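Local coordinates for protein mnemiopsin 1 (PDB 5VP3) that probably emits light when calcium binds its EF-hand loops, as a calcium-regulated photoprotein of a ctenophore, at residues F43-D48 against M53-Y58; P60-Q65 against A154-Q159. All coordinates share one frame; numbering follows the deposited sequence.

Contact 1 of 2, residues F43-D48 against M53-Y58; sequences FDLDTD and MDEIMY. With CD (cadmium ion), chain B.
E55 reaches from the first turn of helix 53-66 to a cadmium ion that the loop 43-48 encloses with three aspartates. Metal bonds carry most of this contact. D44, D46 and D48 each give one oxygen, OD1, and D44 OD1 lies 2.2 Å from the cadmium. E55 offers both carboxylate oxygens, unequally: OE2 is 2.4 Å from the cadmium and OE1 2.8 Å. Water 1 and the backbone O of K50 complete the shell; D48 OD2 takes a hydrogen bond from that water. The shared cation brings acceptors together that would otherwise probably repel, D46 OD1 and E55 OE2 being only 2.8 Å apart. These two carboxylates are turned 68° to each other.

Weak hydrogen bonds add to the arrangement: D46 N donates one to E55 OE2, and D48 N gives one each to OD1 of D44 and of D46. Just outside the two segments, hydrogen bonds from G49 N to D44 OD2 and from T52 N to E55 OE1 steady the second oxygen of D44 and the more distant oxygen of E55.

L45 lines the glutamate's stem, the two side chains running antiparallel alongside each other, with L45 CD1 resting 3.8 Å from E55 CB and 4.0 Å from Y58 CB. In a separate apolar contact, I56 lays CD1 over one face of the F43 ring, 4.0 Å from its centroid and displaced toward the rim; CG1 anti to the carbonyl carbon (chi1 -69°) starts the branch that ends there. W59 meets the same ring, while V81 and F85 of helix 71-87 pack on I56. Aspartates at loop positions 1, 3 and 5, a backbone oxygen at 7 and a two-oxygen glutamate at 12 are the signature of an EF-hand, here occupied by cadmium.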
ATOM      1  N   PHE A  43      -2.071 -11.985  -2.306  1.00 30.83           N
ATOM      2  CA  PHE A  43      -1.553 -11.844  -0.949  1.00 30.51           C
ATOM      3  C   PHE A  43      -1.912 -13.053  -0.098  1.00 34.82           C
ATOM      4  O   PHE A  43      -1.166 -13.414   0.812  1.00 36.26           O
ATOM      5  CB  PHE A  43      -2.141 -10.596  -0.287  1.00 43.66           C
ATOM      6  CG  PHE A  43      -1.470  -9.291  -0.665  1.00 44.41           C
ATOM      7  CD1 PHE A  43      -0.126  -9.224  -0.950  1.00 51.25           C
ATOM      8  CD2 PHE A  43      -2.208  -8.120  -0.688  1.00 43.16           C
ATOM      9  CE1 PHE A  43       0.477  -8.001  -1.279  1.00 56.51           C
ATOM     10  CE2 PHE A  43      -1.622  -6.904  -1.015  1.00 52.76           C
ATOM     11  CZ  PHE A  43      -0.273  -6.843  -1.294  1.00 44.03           C
ATOM     12  N   ASP A  44      -3.055 -13.680  -0.378  1.00 30.85           N
ATOM     13  CA  ASP A  44      -3.585 -14.773   0.442  1.00 35.22           C
ATOM     14  C   ASP A  44      -2.796 -16.036   0.089  1.00 46.33           C
ATOM     15  O   ASP A  44      -3.185 -16.854  -0.748  1.00 41.70           O
ATOM     16  CB  ASP A  44      -5.073 -14.921   0.190  1.00 36.54           C
ATOM     17  CG  ASP A  44      -5.665 -16.068   0.938  1.00 38.56           C
ATOM     18  OD1 ASP A  44      -4.962 -16.595   1.818  1.00 34.00           O
ATOM     19  OD2 ASP A  44      -6.816 -16.434   0.630  1.00 30.96           O
ATOM     20  N   LEU A  45      -1.628 -16.178   0.725  1.00 45.04           N
ATOM     21  CA  LEU A  45      -0.639 -17.127   0.207  1.00 44.98           C
ATOM     22  C   LEU A  45      -1.113 -18.569   0.330  1.00 41.26           C
ATOM     23  O   LEU A  45      -0.702 -19.423  -0.462  1.00 46.75           O
ATOM     24  CB  LEU A  45       0.700 -16.956   0.936  1.00 45.65           C
ATOM     25  CG  LEU A  45       1.287 -15.544   1.022  1.00 55.69           C
ATOM     26  CD1 LEU A  45       2.353 -15.507   2.108  1.00 54.32           C
ATOM     27  CD2 LEU A  45       1.856 -15.064  -0.316  1.00 47.41           C
ATOM     28  N   ASP A  46      -1.965 -18.866   1.305  1.00 38.39           N
ATOM     29  CA  ASP A  46      -2.458 -20.218   1.498  1.00 36.78           C
ATOM     30  C   ASP A  46      -3.839 -20.446   0.886  1.00 48.46           C
ATOM     31  O   ASP A  46      -4.366 -21.558   0.969  1.00 47.95           O
ATOM     32  CB  ASP A  46      -2.462 -20.538   3.006  1.00 44.41           C
ATOM     33  CG  ASP A  46      -3.244 -19.529   3.828  1.00 41.99           C
ATOM     34  OD1 ASP A  46      -3.934 -18.691   3.204  1.00 44.38           O
ATOM     35  OD2 ASP A  46      -3.144 -19.568   5.084  1.00 45.08           O
ATOM     36  N   THR A  47      -4.440 -19.415   0.289  1.00 48.86           N
ATOM     37  CA  THR A  47      -5.737 -19.518  -0.389  1.00 47.37           C
ATOM     38  C   THR A  47      -6.832 -20.051   0.544  1.00 46.64           C
ATOM     39  O   THR A  47      -7.612 -20.936   0.192  1.00 48.62           O
ATOM     40  CB  THR A  47      -5.611 -20.380  -1.644  1.00 48.70           C
ATOM     41  OG1 THR A  47      -4.362 -20.093  -2.294  1.00 57.75           O
ATOM     42  CG2 THR A  47      -6.770 -20.094  -2.614  1.00 54.04           C
ATOM     43  N   ASP A  48      -6.892 -19.488   1.743  1.00 41.02           N
ATOM     44  CA  ASP A  48      -7.940 -19.794   2.710  1.00 33.78           C
ATOM     45  C   ASP A  48      -9.032 -18.730   2.785  1.00 34.29           C
ATOM     46  O   ASP A  48      -9.894 -18.821   3.656  1.00 39.86           O
ATOM     47  CB  ASP A  48      -7.320 -19.980   4.104  1.00 40.94           C
ATOM     48  CG  ASP A  48      -6.843 -18.651   4.737  1.00 45.03           C
ATOM     49  OD1 ASP A  48      -6.810 -17.596   4.057  1.00 37.40           O
ATOM     50  OD2 ASP A  48      -6.522 -18.662   5.942  1.00 41.49           O
ATOM     51  N   MET A  53      -1.404 -10.691   8.600  1.00 33.46           N
ATOM     52  CA  MET A  53      -0.168  -9.920   8.592  1.00 30.83           C
ATOM     53  C   MET A  53       1.020 -10.760   8.177  1.00 31.34           C
ATOM     54  O   MET A  53       1.925 -10.270   7.484  1.00 31.29           O
ATOM     55  CB  MET A  53       0.105  -9.339   9.967  1.00 38.49           C
ATOM     56  CG  MET A  53      -0.635  -8.079  10.245  1.00 38.90           C
ATOM     57  SD  MET A  53      -0.336  -6.736   9.066  1.00 34.89           S
ATOM     58  CE  MET A  53      -1.079  -5.477  10.181  1.00 41.90           C
ATOM     59  N   ASP A  54       1.069 -12.012   8.620  1.00 31.78           N
ATOM     60  CA  ASP A  54       2.190 -12.860   8.230  1.00 33.84           C
ATOM     61  C   ASP A  54       2.280 -12.982   6.722  1.00 39.50           C
ATOM     62  O   ASP A  54       3.371 -12.948   6.146  1.00 34.78           O
ATOM     63  CB  ASP A  54       2.070 -14.230   8.877  1.00 43.90           C
ATOM     64  CG  ASP A  54       2.710 -14.252  10.220  1.00 50.35           C
ATOM     65  OD1 ASP A  54       3.960 -14.332  10.276  1.00 62.54           O
ATOM     66  OD2 ASP A  54       1.960 -14.120  11.198  1.00 51.53           O
ATOM     67  N   GLU A  55       1.144 -13.085   6.062  1.00 33.11           N
ATOM     68  CA  GLU A  55       1.171 -13.197   4.617  1.00 33.15           C
ATOM     69  C   GLU A  55       1.578 -11.874   3.981  1.00 29.33           C
ATOM     70  O   GLU A  55       2.397 -11.851   3.058  1.00 33.51           O
ATOM     71  CB  GLU A  55      -0.204 -13.667   4.149  1.00 32.60           C
ATOM     72  CG  GLU A  55      -0.566 -15.052   4.650  1.00 37.32           C
ATOM     73  CD  GLU A  55      -1.996 -15.422   4.288  1.00 33.26           C
ATOM     74  OE1 GLU A  55      -2.866 -14.545   4.466  1.00 33.94           O
ATOM     75  OE2 GLU A  55      -2.245 -16.554   3.807  1.00 34.63           O
ATOM     76  N   ILE A  56       1.049 -10.761   4.499  1.00 33.25           N
ATOM     77  CA  ILE A  56       1.390  -9.424   3.999  1.00 28.18           C
ATOM     78  C   ILE A  56       2.896  -9.164   4.086  1.00 31.82           C
ATOM     79  O   ILE A  56       3.490  -8.579   3.175  1.00 32.89           O
ATOM     80  CB  ILE A  56       0.608  -8.363   4.803  1.00 37.04           C
ATOM     81  CG1 ILE A  56      -0.899  -8.391   4.509  1.00 36.29           C
ATOM     82  CG2 ILE A  56       1.178  -6.990   4.585  1.00 36.84           C
ATOM     83  CD1 ILE A  56      -1.213  -8.357   3.032  1.00 49.23           C
ATOM     84  N   MET A  57       3.524  -9.571   5.189  0.70 31.95           N
ATOM     85  CA  MET A  57       4.923  -9.245   5.441  0.70 32.82           C
ATOM     86  C   MET A  57       5.903 -10.069   4.613  0.70 33.73           C
ATOM     87  O   MET A  57       7.098  -9.750   4.597  0.70 33.73           O
ATOM     88  CB  MET A  57       5.213  -9.417   6.932  0.70 31.62           C
ATOM     89  CG  MET A  57       4.412  -8.449   7.780  0.70 33.76           C
ATOM     90  SD  MET A  57       4.640  -6.712   7.316  0.70 34.74           S
ATOM     91  CE  MET A  57       6.426  -6.662   7.259  0.70 24.84           C
ATOM     92  N   TYR A  58       5.430 -11.090   3.903  1.00 31.98           N
ATOM     93  CA  TYR A  58       6.294 -11.837   2.997  1.00 40.34           C
ATOM     94  C   TYR A  58       6.877 -10.927   1.912  1.00 38.80           C
ATOM     95  O   TYR A  58       8.011 -11.132   1.450  1.00 35.62           O
ATOM     96  CB  TYR A  58       5.485 -13.002   2.413  1.00 35.52           C
ATOM     97  CG  TYR A  58       6.065 -13.727   1.230  1.00 32.69           C
ATOM     98  CD1 TYR A  58       6.872 -14.830   1.396  1.00 35.16           C
ATOM     99  CD2 TYR A  58       5.752 -13.348  -0.052  1.00 41.04           C
ATOM    100  CE1 TYR A  58       7.385 -15.513   0.308  1.00 42.06           C
ATOM    101  CE2 TYR A  58       6.249 -14.034  -1.146  1.00 46.42           C
ATOM    102  CZ  TYR A  58       7.062 -15.108  -0.952  1.00 41.81           C
ATOM    103  OH  TYR A  58       7.564 -15.784  -2.027  1.00 57.10           O
TER
HETATM  104 CD    CD B 301      -4.609 -16.641   3.957  1.00 34.09          CD
HETATM  105  O   HOH W   1      -4.514 -16.960   6.397  1.00 39.62           O

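Contact 2 of 2, residues P60-Q65 against A154-Q159; sequences PDRMRQ and AFDVPQ
A Schellman motif ends helix 145-154, and R62 of helix 53-66 pairs with its positive-phi residue, D156. The guanidinium approaches end-on, NH1 and NH2 both donating to the single oxygen OD1 in a salt bridge: R62 NH1 is 3.0 Å and NH2 3.2 Å from D156 OD1. Neither bond is straight. Both nitrogens come from the same face of the carboxylate, NH1 from well above its plane and NH2 on the syn side, and the two flat groups are turned 61° to each other. The other carboxylate oxygen, D156 OD2, sits at the edge of the guanidinium, in its plane.

The guanidinium also lies flat against the last helical residue, with A154 O over the centre of one face and 3.5 Å from R62 CZ. A bend at chi3 (61°) in an otherwise extended chain brings the group over that carbonyl. In the helix end itself, D156 N bonds to K153 O and V157 N to M152 O, the paired backbone bonds of the Schellman motif, within the chain's EF-hand domain pair. With an alanine at R62, the D156 carboxylate would probably lose its charged mate and A154 O the flat group that covers it.

Beside this polar grip the end of helix 145-154 comes close to helix 53-66: the M63 and A154 CA atoms are 5.2 Å apart. A154 presses its methyl against M63, CB lying 3.8 Å from M63 N, while M63 SD passes 4.1 Å from A154 CB. The M63 side chain goes on to T150 of helix 145-154 and to V134 and L135 of helix 123-135, and the D156 side chain also touches W59, earlier on helix 53-66.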
ATOM      1  N   PRO A  60       7.513  -7.304   1.762  1.00 30.33           N
ATOM      2  CA  PRO A  60       8.636  -6.449   2.173  1.00 30.04           C
ATOM      3  C   PRO A  60       9.827  -7.255   2.588  1.00 29.01           C
ATOM      4  O   PRO A  60      10.961  -6.831   2.365  1.00 31.39           O
ATOM      5  CB  PRO A  60       8.078  -5.647   3.351  1.00 28.88           C
ATOM      6  CG  PRO A  60       6.827  -6.395   3.797  1.00 28.28           C
ATOM      7  CD  PRO A  60       6.300  -7.015   2.553  1.00 34.05           C
ATOM      8  N   ASP A  61       9.613  -8.432   3.173  1.00 34.30           N
ATOM      9  CA  ASP A  61      10.761  -9.252   3.520  1.00 37.91           C
ATOM     10  C   ASP A  61      11.491  -9.706   2.262  1.00 31.21           C
ATOM     11  O   ASP A  61      12.723  -9.796   2.265  1.00 33.29           O
ATOM     12  CB  ASP A  61      10.334 -10.437   4.399  1.00 36.17           C
ATOM     13  CG  ASP A  61      11.508 -11.301   4.815  1.00 31.83           C
ATOM     14  OD1 ASP A  61      12.299 -10.872   5.698  1.00 33.61           O
ATOM     15  OD2 ASP A  61      11.649 -12.391   4.225  1.00 29.07           O
ATOM     16  N   ARG A  62      10.764  -9.988   1.169  1.00 30.67           N
ATOM     17  CA  ARG A  62      11.457 -10.301  -0.090  1.00 37.39           C
ATOM     18  C   ARG A  62      12.179  -9.072  -0.650  1.00 38.27           C
ATOM     19  O   ARG A  62      13.271  -9.180  -1.226  1.00 35.54           O
ATOM     20  CB  ARG A  62      10.462 -10.854  -1.116  1.00 37.65           C
ATOM     21  CG  ARG A  62      10.193 -12.345  -0.945  1.00 40.27           C
ATOM     22  CD  ARG A  62       9.305 -12.882  -2.058  1.00 52.61           C
ATOM     23  NE  ARG A  62       9.916 -12.722  -3.381  1.00 67.10           N
ATOM     24  CZ  ARG A  62       9.290 -12.967  -4.531  1.00 71.66           C
ATOM     25  NH1 ARG A  62       8.025 -13.380  -4.533  1.00 74.57           N
ATOM     26  NH2 ARG A  62       9.926 -12.798  -5.686  1.00 75.54           N
ATOM     27  N   MET A  63      11.597  -7.893  -0.472  1.00 34.06           N
ATOM     28  CA  MET A  63      12.278  -6.674  -0.879  1.00 30.23           C
ATOM     29  C   MET A  63      13.617  -6.582  -0.163  1.00 39.45           C
ATOM     30  O   MET A  63      14.662  -6.409  -0.801  1.00 36.19           O
ATOM     31  CB  MET A  63      11.371  -5.475  -0.572  1.00 31.45           C
ATOM     32  CG  MET A  63      11.887  -4.133  -0.997  1.00 37.76           C
ATOM     33  SD  MET A  63      11.937  -4.086  -2.793  1.00 35.37           S
ATOM     34  CE  MET A  63      13.532  -3.329  -3.055  1.00 35.94           C
ATOM     35  N   ARG A  64      13.605  -6.795   1.163  1.00 37.48           N
ATOM     36  CA  ARG A  64      14.820  -6.770   1.983  1.00 30.09           C
ATOM     37  C   ARG A  64      15.888  -7.706   1.433  1.00 32.92           C
ATOM     38  O   ARG A  64      17.078  -7.365   1.417  1.00 38.88           O
ATOM     39  CB  ARG A  64      14.457  -7.164   3.423  1.00 35.13           C
ATOM     40  CG  ARG A  64      15.615  -7.296   4.380  1.00 41.59           C
ATOM     41  CD  ARG A  64      15.156  -7.737   5.759  1.00 30.28           C
ATOM     42  NE  ARG A  64      14.819  -9.150   5.813  1.00 28.84           N
ATOM     43  CZ  ARG A  64      15.706 -10.135   5.956  1.00 30.97           C
ATOM     44  NH1 ARG A  64      16.993  -9.874   6.089  1.00 29.04           N
ATOM     45  NH2 ARG A  64      15.292 -11.395   5.968  1.00 33.76           N
ATOM     46  N   GLN A  65      15.480  -8.888   0.962  1.00 36.97           N
ATOM     47  CA  GLN A  65      16.455  -9.865   0.496  1.00 32.09           C
ATOM     48  C   GLN A  65      17.198  -9.376  -0.729  1.00 46.91           C
ATOM     49  O   GLN A  65      18.367  -9.717  -0.908  1.00 46.28           O
ATOM     50  CB  GLN A  65      15.763 -11.172   0.162  1.00 33.53           C
ATOM     51  CG  GLN A  65      15.123 -11.885   1.364  1.00 50.02           C
ATOM     52  CD  GLN A  65      14.340 -13.123   0.959  1.00 43.01           C
ATOM     53  OE1 GLN A  65      14.801 -13.903   0.112  1.00 49.18           O
ATOM     54  NE2 GLN A  65      13.137 -13.315   1.555  1.00 41.53           N
ATOM     55  N   ALA A 154      10.475  -8.297  -6.406  1.00 48.88           N
ATOM     56  CA  ALA A 154      10.042  -8.711  -5.077  1.00 42.38           C
ATOM     57  C   ALA A 154       8.540  -8.907  -5.016  1.00 47.16           C
ATOM     58  O   ALA A 154       8.053  -9.733  -4.234  1.00 40.39           O
ATOM     59  CB  ALA A 154      10.460  -7.672  -4.041  1.00 43.81           C
ATOM     60  N   PHE A 155       7.785  -8.161  -5.815  1.00 37.51           N
ATOM     61  CA  PHE A 155       6.335  -8.277  -5.774  1.00 40.89           C
ATOM     62  C   PHE A 155       5.757  -9.187  -6.852  1.00 41.24           C
ATOM     63  O   PHE A 155       4.540  -9.188  -7.040  1.00 43.20           O
ATOM     64  CB  PHE A 155       5.696  -6.909  -5.889  1.00 40.81           C
ATOM     65  CG  PHE A 155       5.602  -6.203  -4.599  1.00 47.88           C
ATOM     66  CD1 PHE A 155       4.638  -6.562  -3.667  1.00 54.71           C
ATOM     67  CD2 PHE A 155       6.479  -5.196  -4.308  1.00 40.86           C
ATOM     68  CE1 PHE A 155       4.549  -5.905  -2.474  1.00 55.42           C
ATOM     69  CE2 PHE A 155       6.400  -4.526  -3.123  1.00 47.85           C
ATOM     70  CZ  PHE A 155       5.440  -4.881  -2.196  1.00 56.15           C
ATOM     71  N   ASP A 156       6.581  -9.942  -7.576  1.00 41.88           N
ATOM     72  CA  ASP A 156       6.061 -10.798  -8.647  1.00 64.61           C
ATOM     73  C   ASP A 156       5.285  -9.981  -9.675  1.00 60.79           C
ATOM     74  O   ASP A 156       4.270 -10.429 -10.211  1.00 71.66           O
ATOM     75  CB  ASP A 156       5.163 -11.915  -8.111  1.00 66.65           C
ATOM     76  CG  ASP A 156       5.935 -13.000  -7.416  1.00 65.39           C
ATOM     77  OD1 ASP A 156       7.187 -12.920  -7.416  1.00 69.68           O
ATOM     78  OD2 ASP A 156       5.280 -13.927  -6.875  1.00 73.18           O
ATOM     79  N   VAL A 157       5.736  -8.758  -9.914  1.00 50.01           N
ATOM     80  CA  VAL A 157       5.279  -7.974 -11.059  1.00 51.44           C
ATOM     81  C   VAL A 157       6.376  -8.112 -12.107  1.00 57.24           C
ATOM     82  O   VAL A 157       7.567  -8.144 -11.747  1.00 47.74           O
ATOM     83  CB  VAL A 157       5.023  -6.502 -10.687  1.00 56.36           C
ATOM     84  CG1 VAL A 157       4.503  -5.732 -11.879  1.00 63.22           C
ATOM     85  CG2 VAL A 157       4.042  -6.403  -9.522  1.00 42.29           C
ATOM     86  N   PRO A 158       6.036  -8.235 -13.393  1.00 61.17           N
ATOM     87  CA  PRO A 158       7.078  -8.346 -14.423  1.00 54.19           C
ATOM     88  C   PRO A 158       7.908  -7.074 -14.475  1.00 51.79           C
ATOM     89  O   PRO A 158       7.371  -5.965 -14.463  1.00 53.39           O
ATOM     90  CB  PRO A 158       6.283  -8.551 -15.717  1.00 57.23           C
ATOM     91  CG  PRO A 158       4.893  -8.870 -15.282  1.00 56.53           C
ATOM     92  CD  PRO A 158       4.692  -8.200 -13.984  1.00 63.61           C
ATOM     93  N   GLN A 159       9.232  -7.244 -14.554  1.00 46.88           N
ATOM     94  CA  GLN A 159      10.140  -6.116 -14.386  1.00 50.51           C
ATOM     95  C   GLN A 159       9.928  -5.039 -15.448  1.00 59.45           C
ATOM     96  O   GLN A 159      10.369  -3.901 -15.255  1.00 64.83           O
ATOM     97  CB  GLN A 159      11.588  -6.616 -14.391  1.00 46.63           C
ATOM     98  CG  GLN A 159      11.878  -7.515 -13.212  1.00 52.35           C
ATOM     99  CD  GLN A 159      13.358  -7.697 -12.904  1.00 57.83           C
ATOM    100  OE1 GLN A 159      14.197  -6.874 -13.269  1.00 55.47           O
ATOM    101  NE2 GLN A 159      13.681  -8.787 -12.213  1.00 66.24           N
TER

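Overall arrangement
Both contacts draw on helix 53-66, one after the other along the chain, with centres 14 Å apart. Contact 1 is local, its segments separated by four residues, and uses the start of the helix to close a cadmium-filled EF-hand loop. Contact 2 spans 88 intervening residues and ties the next turns of the same helix to the end of helix 145-154. The two do not touch beyond adjoining in sequence, but W59, which sits between 53-58 and 60-65, meets F43 of contact 1 and D156 of contact 2. The helix leaving the loop thus runs from this metal site to the EF-hand domain pair; the M63 side chain lies about 11 Å from another bound cadmium, not the one in contact 1.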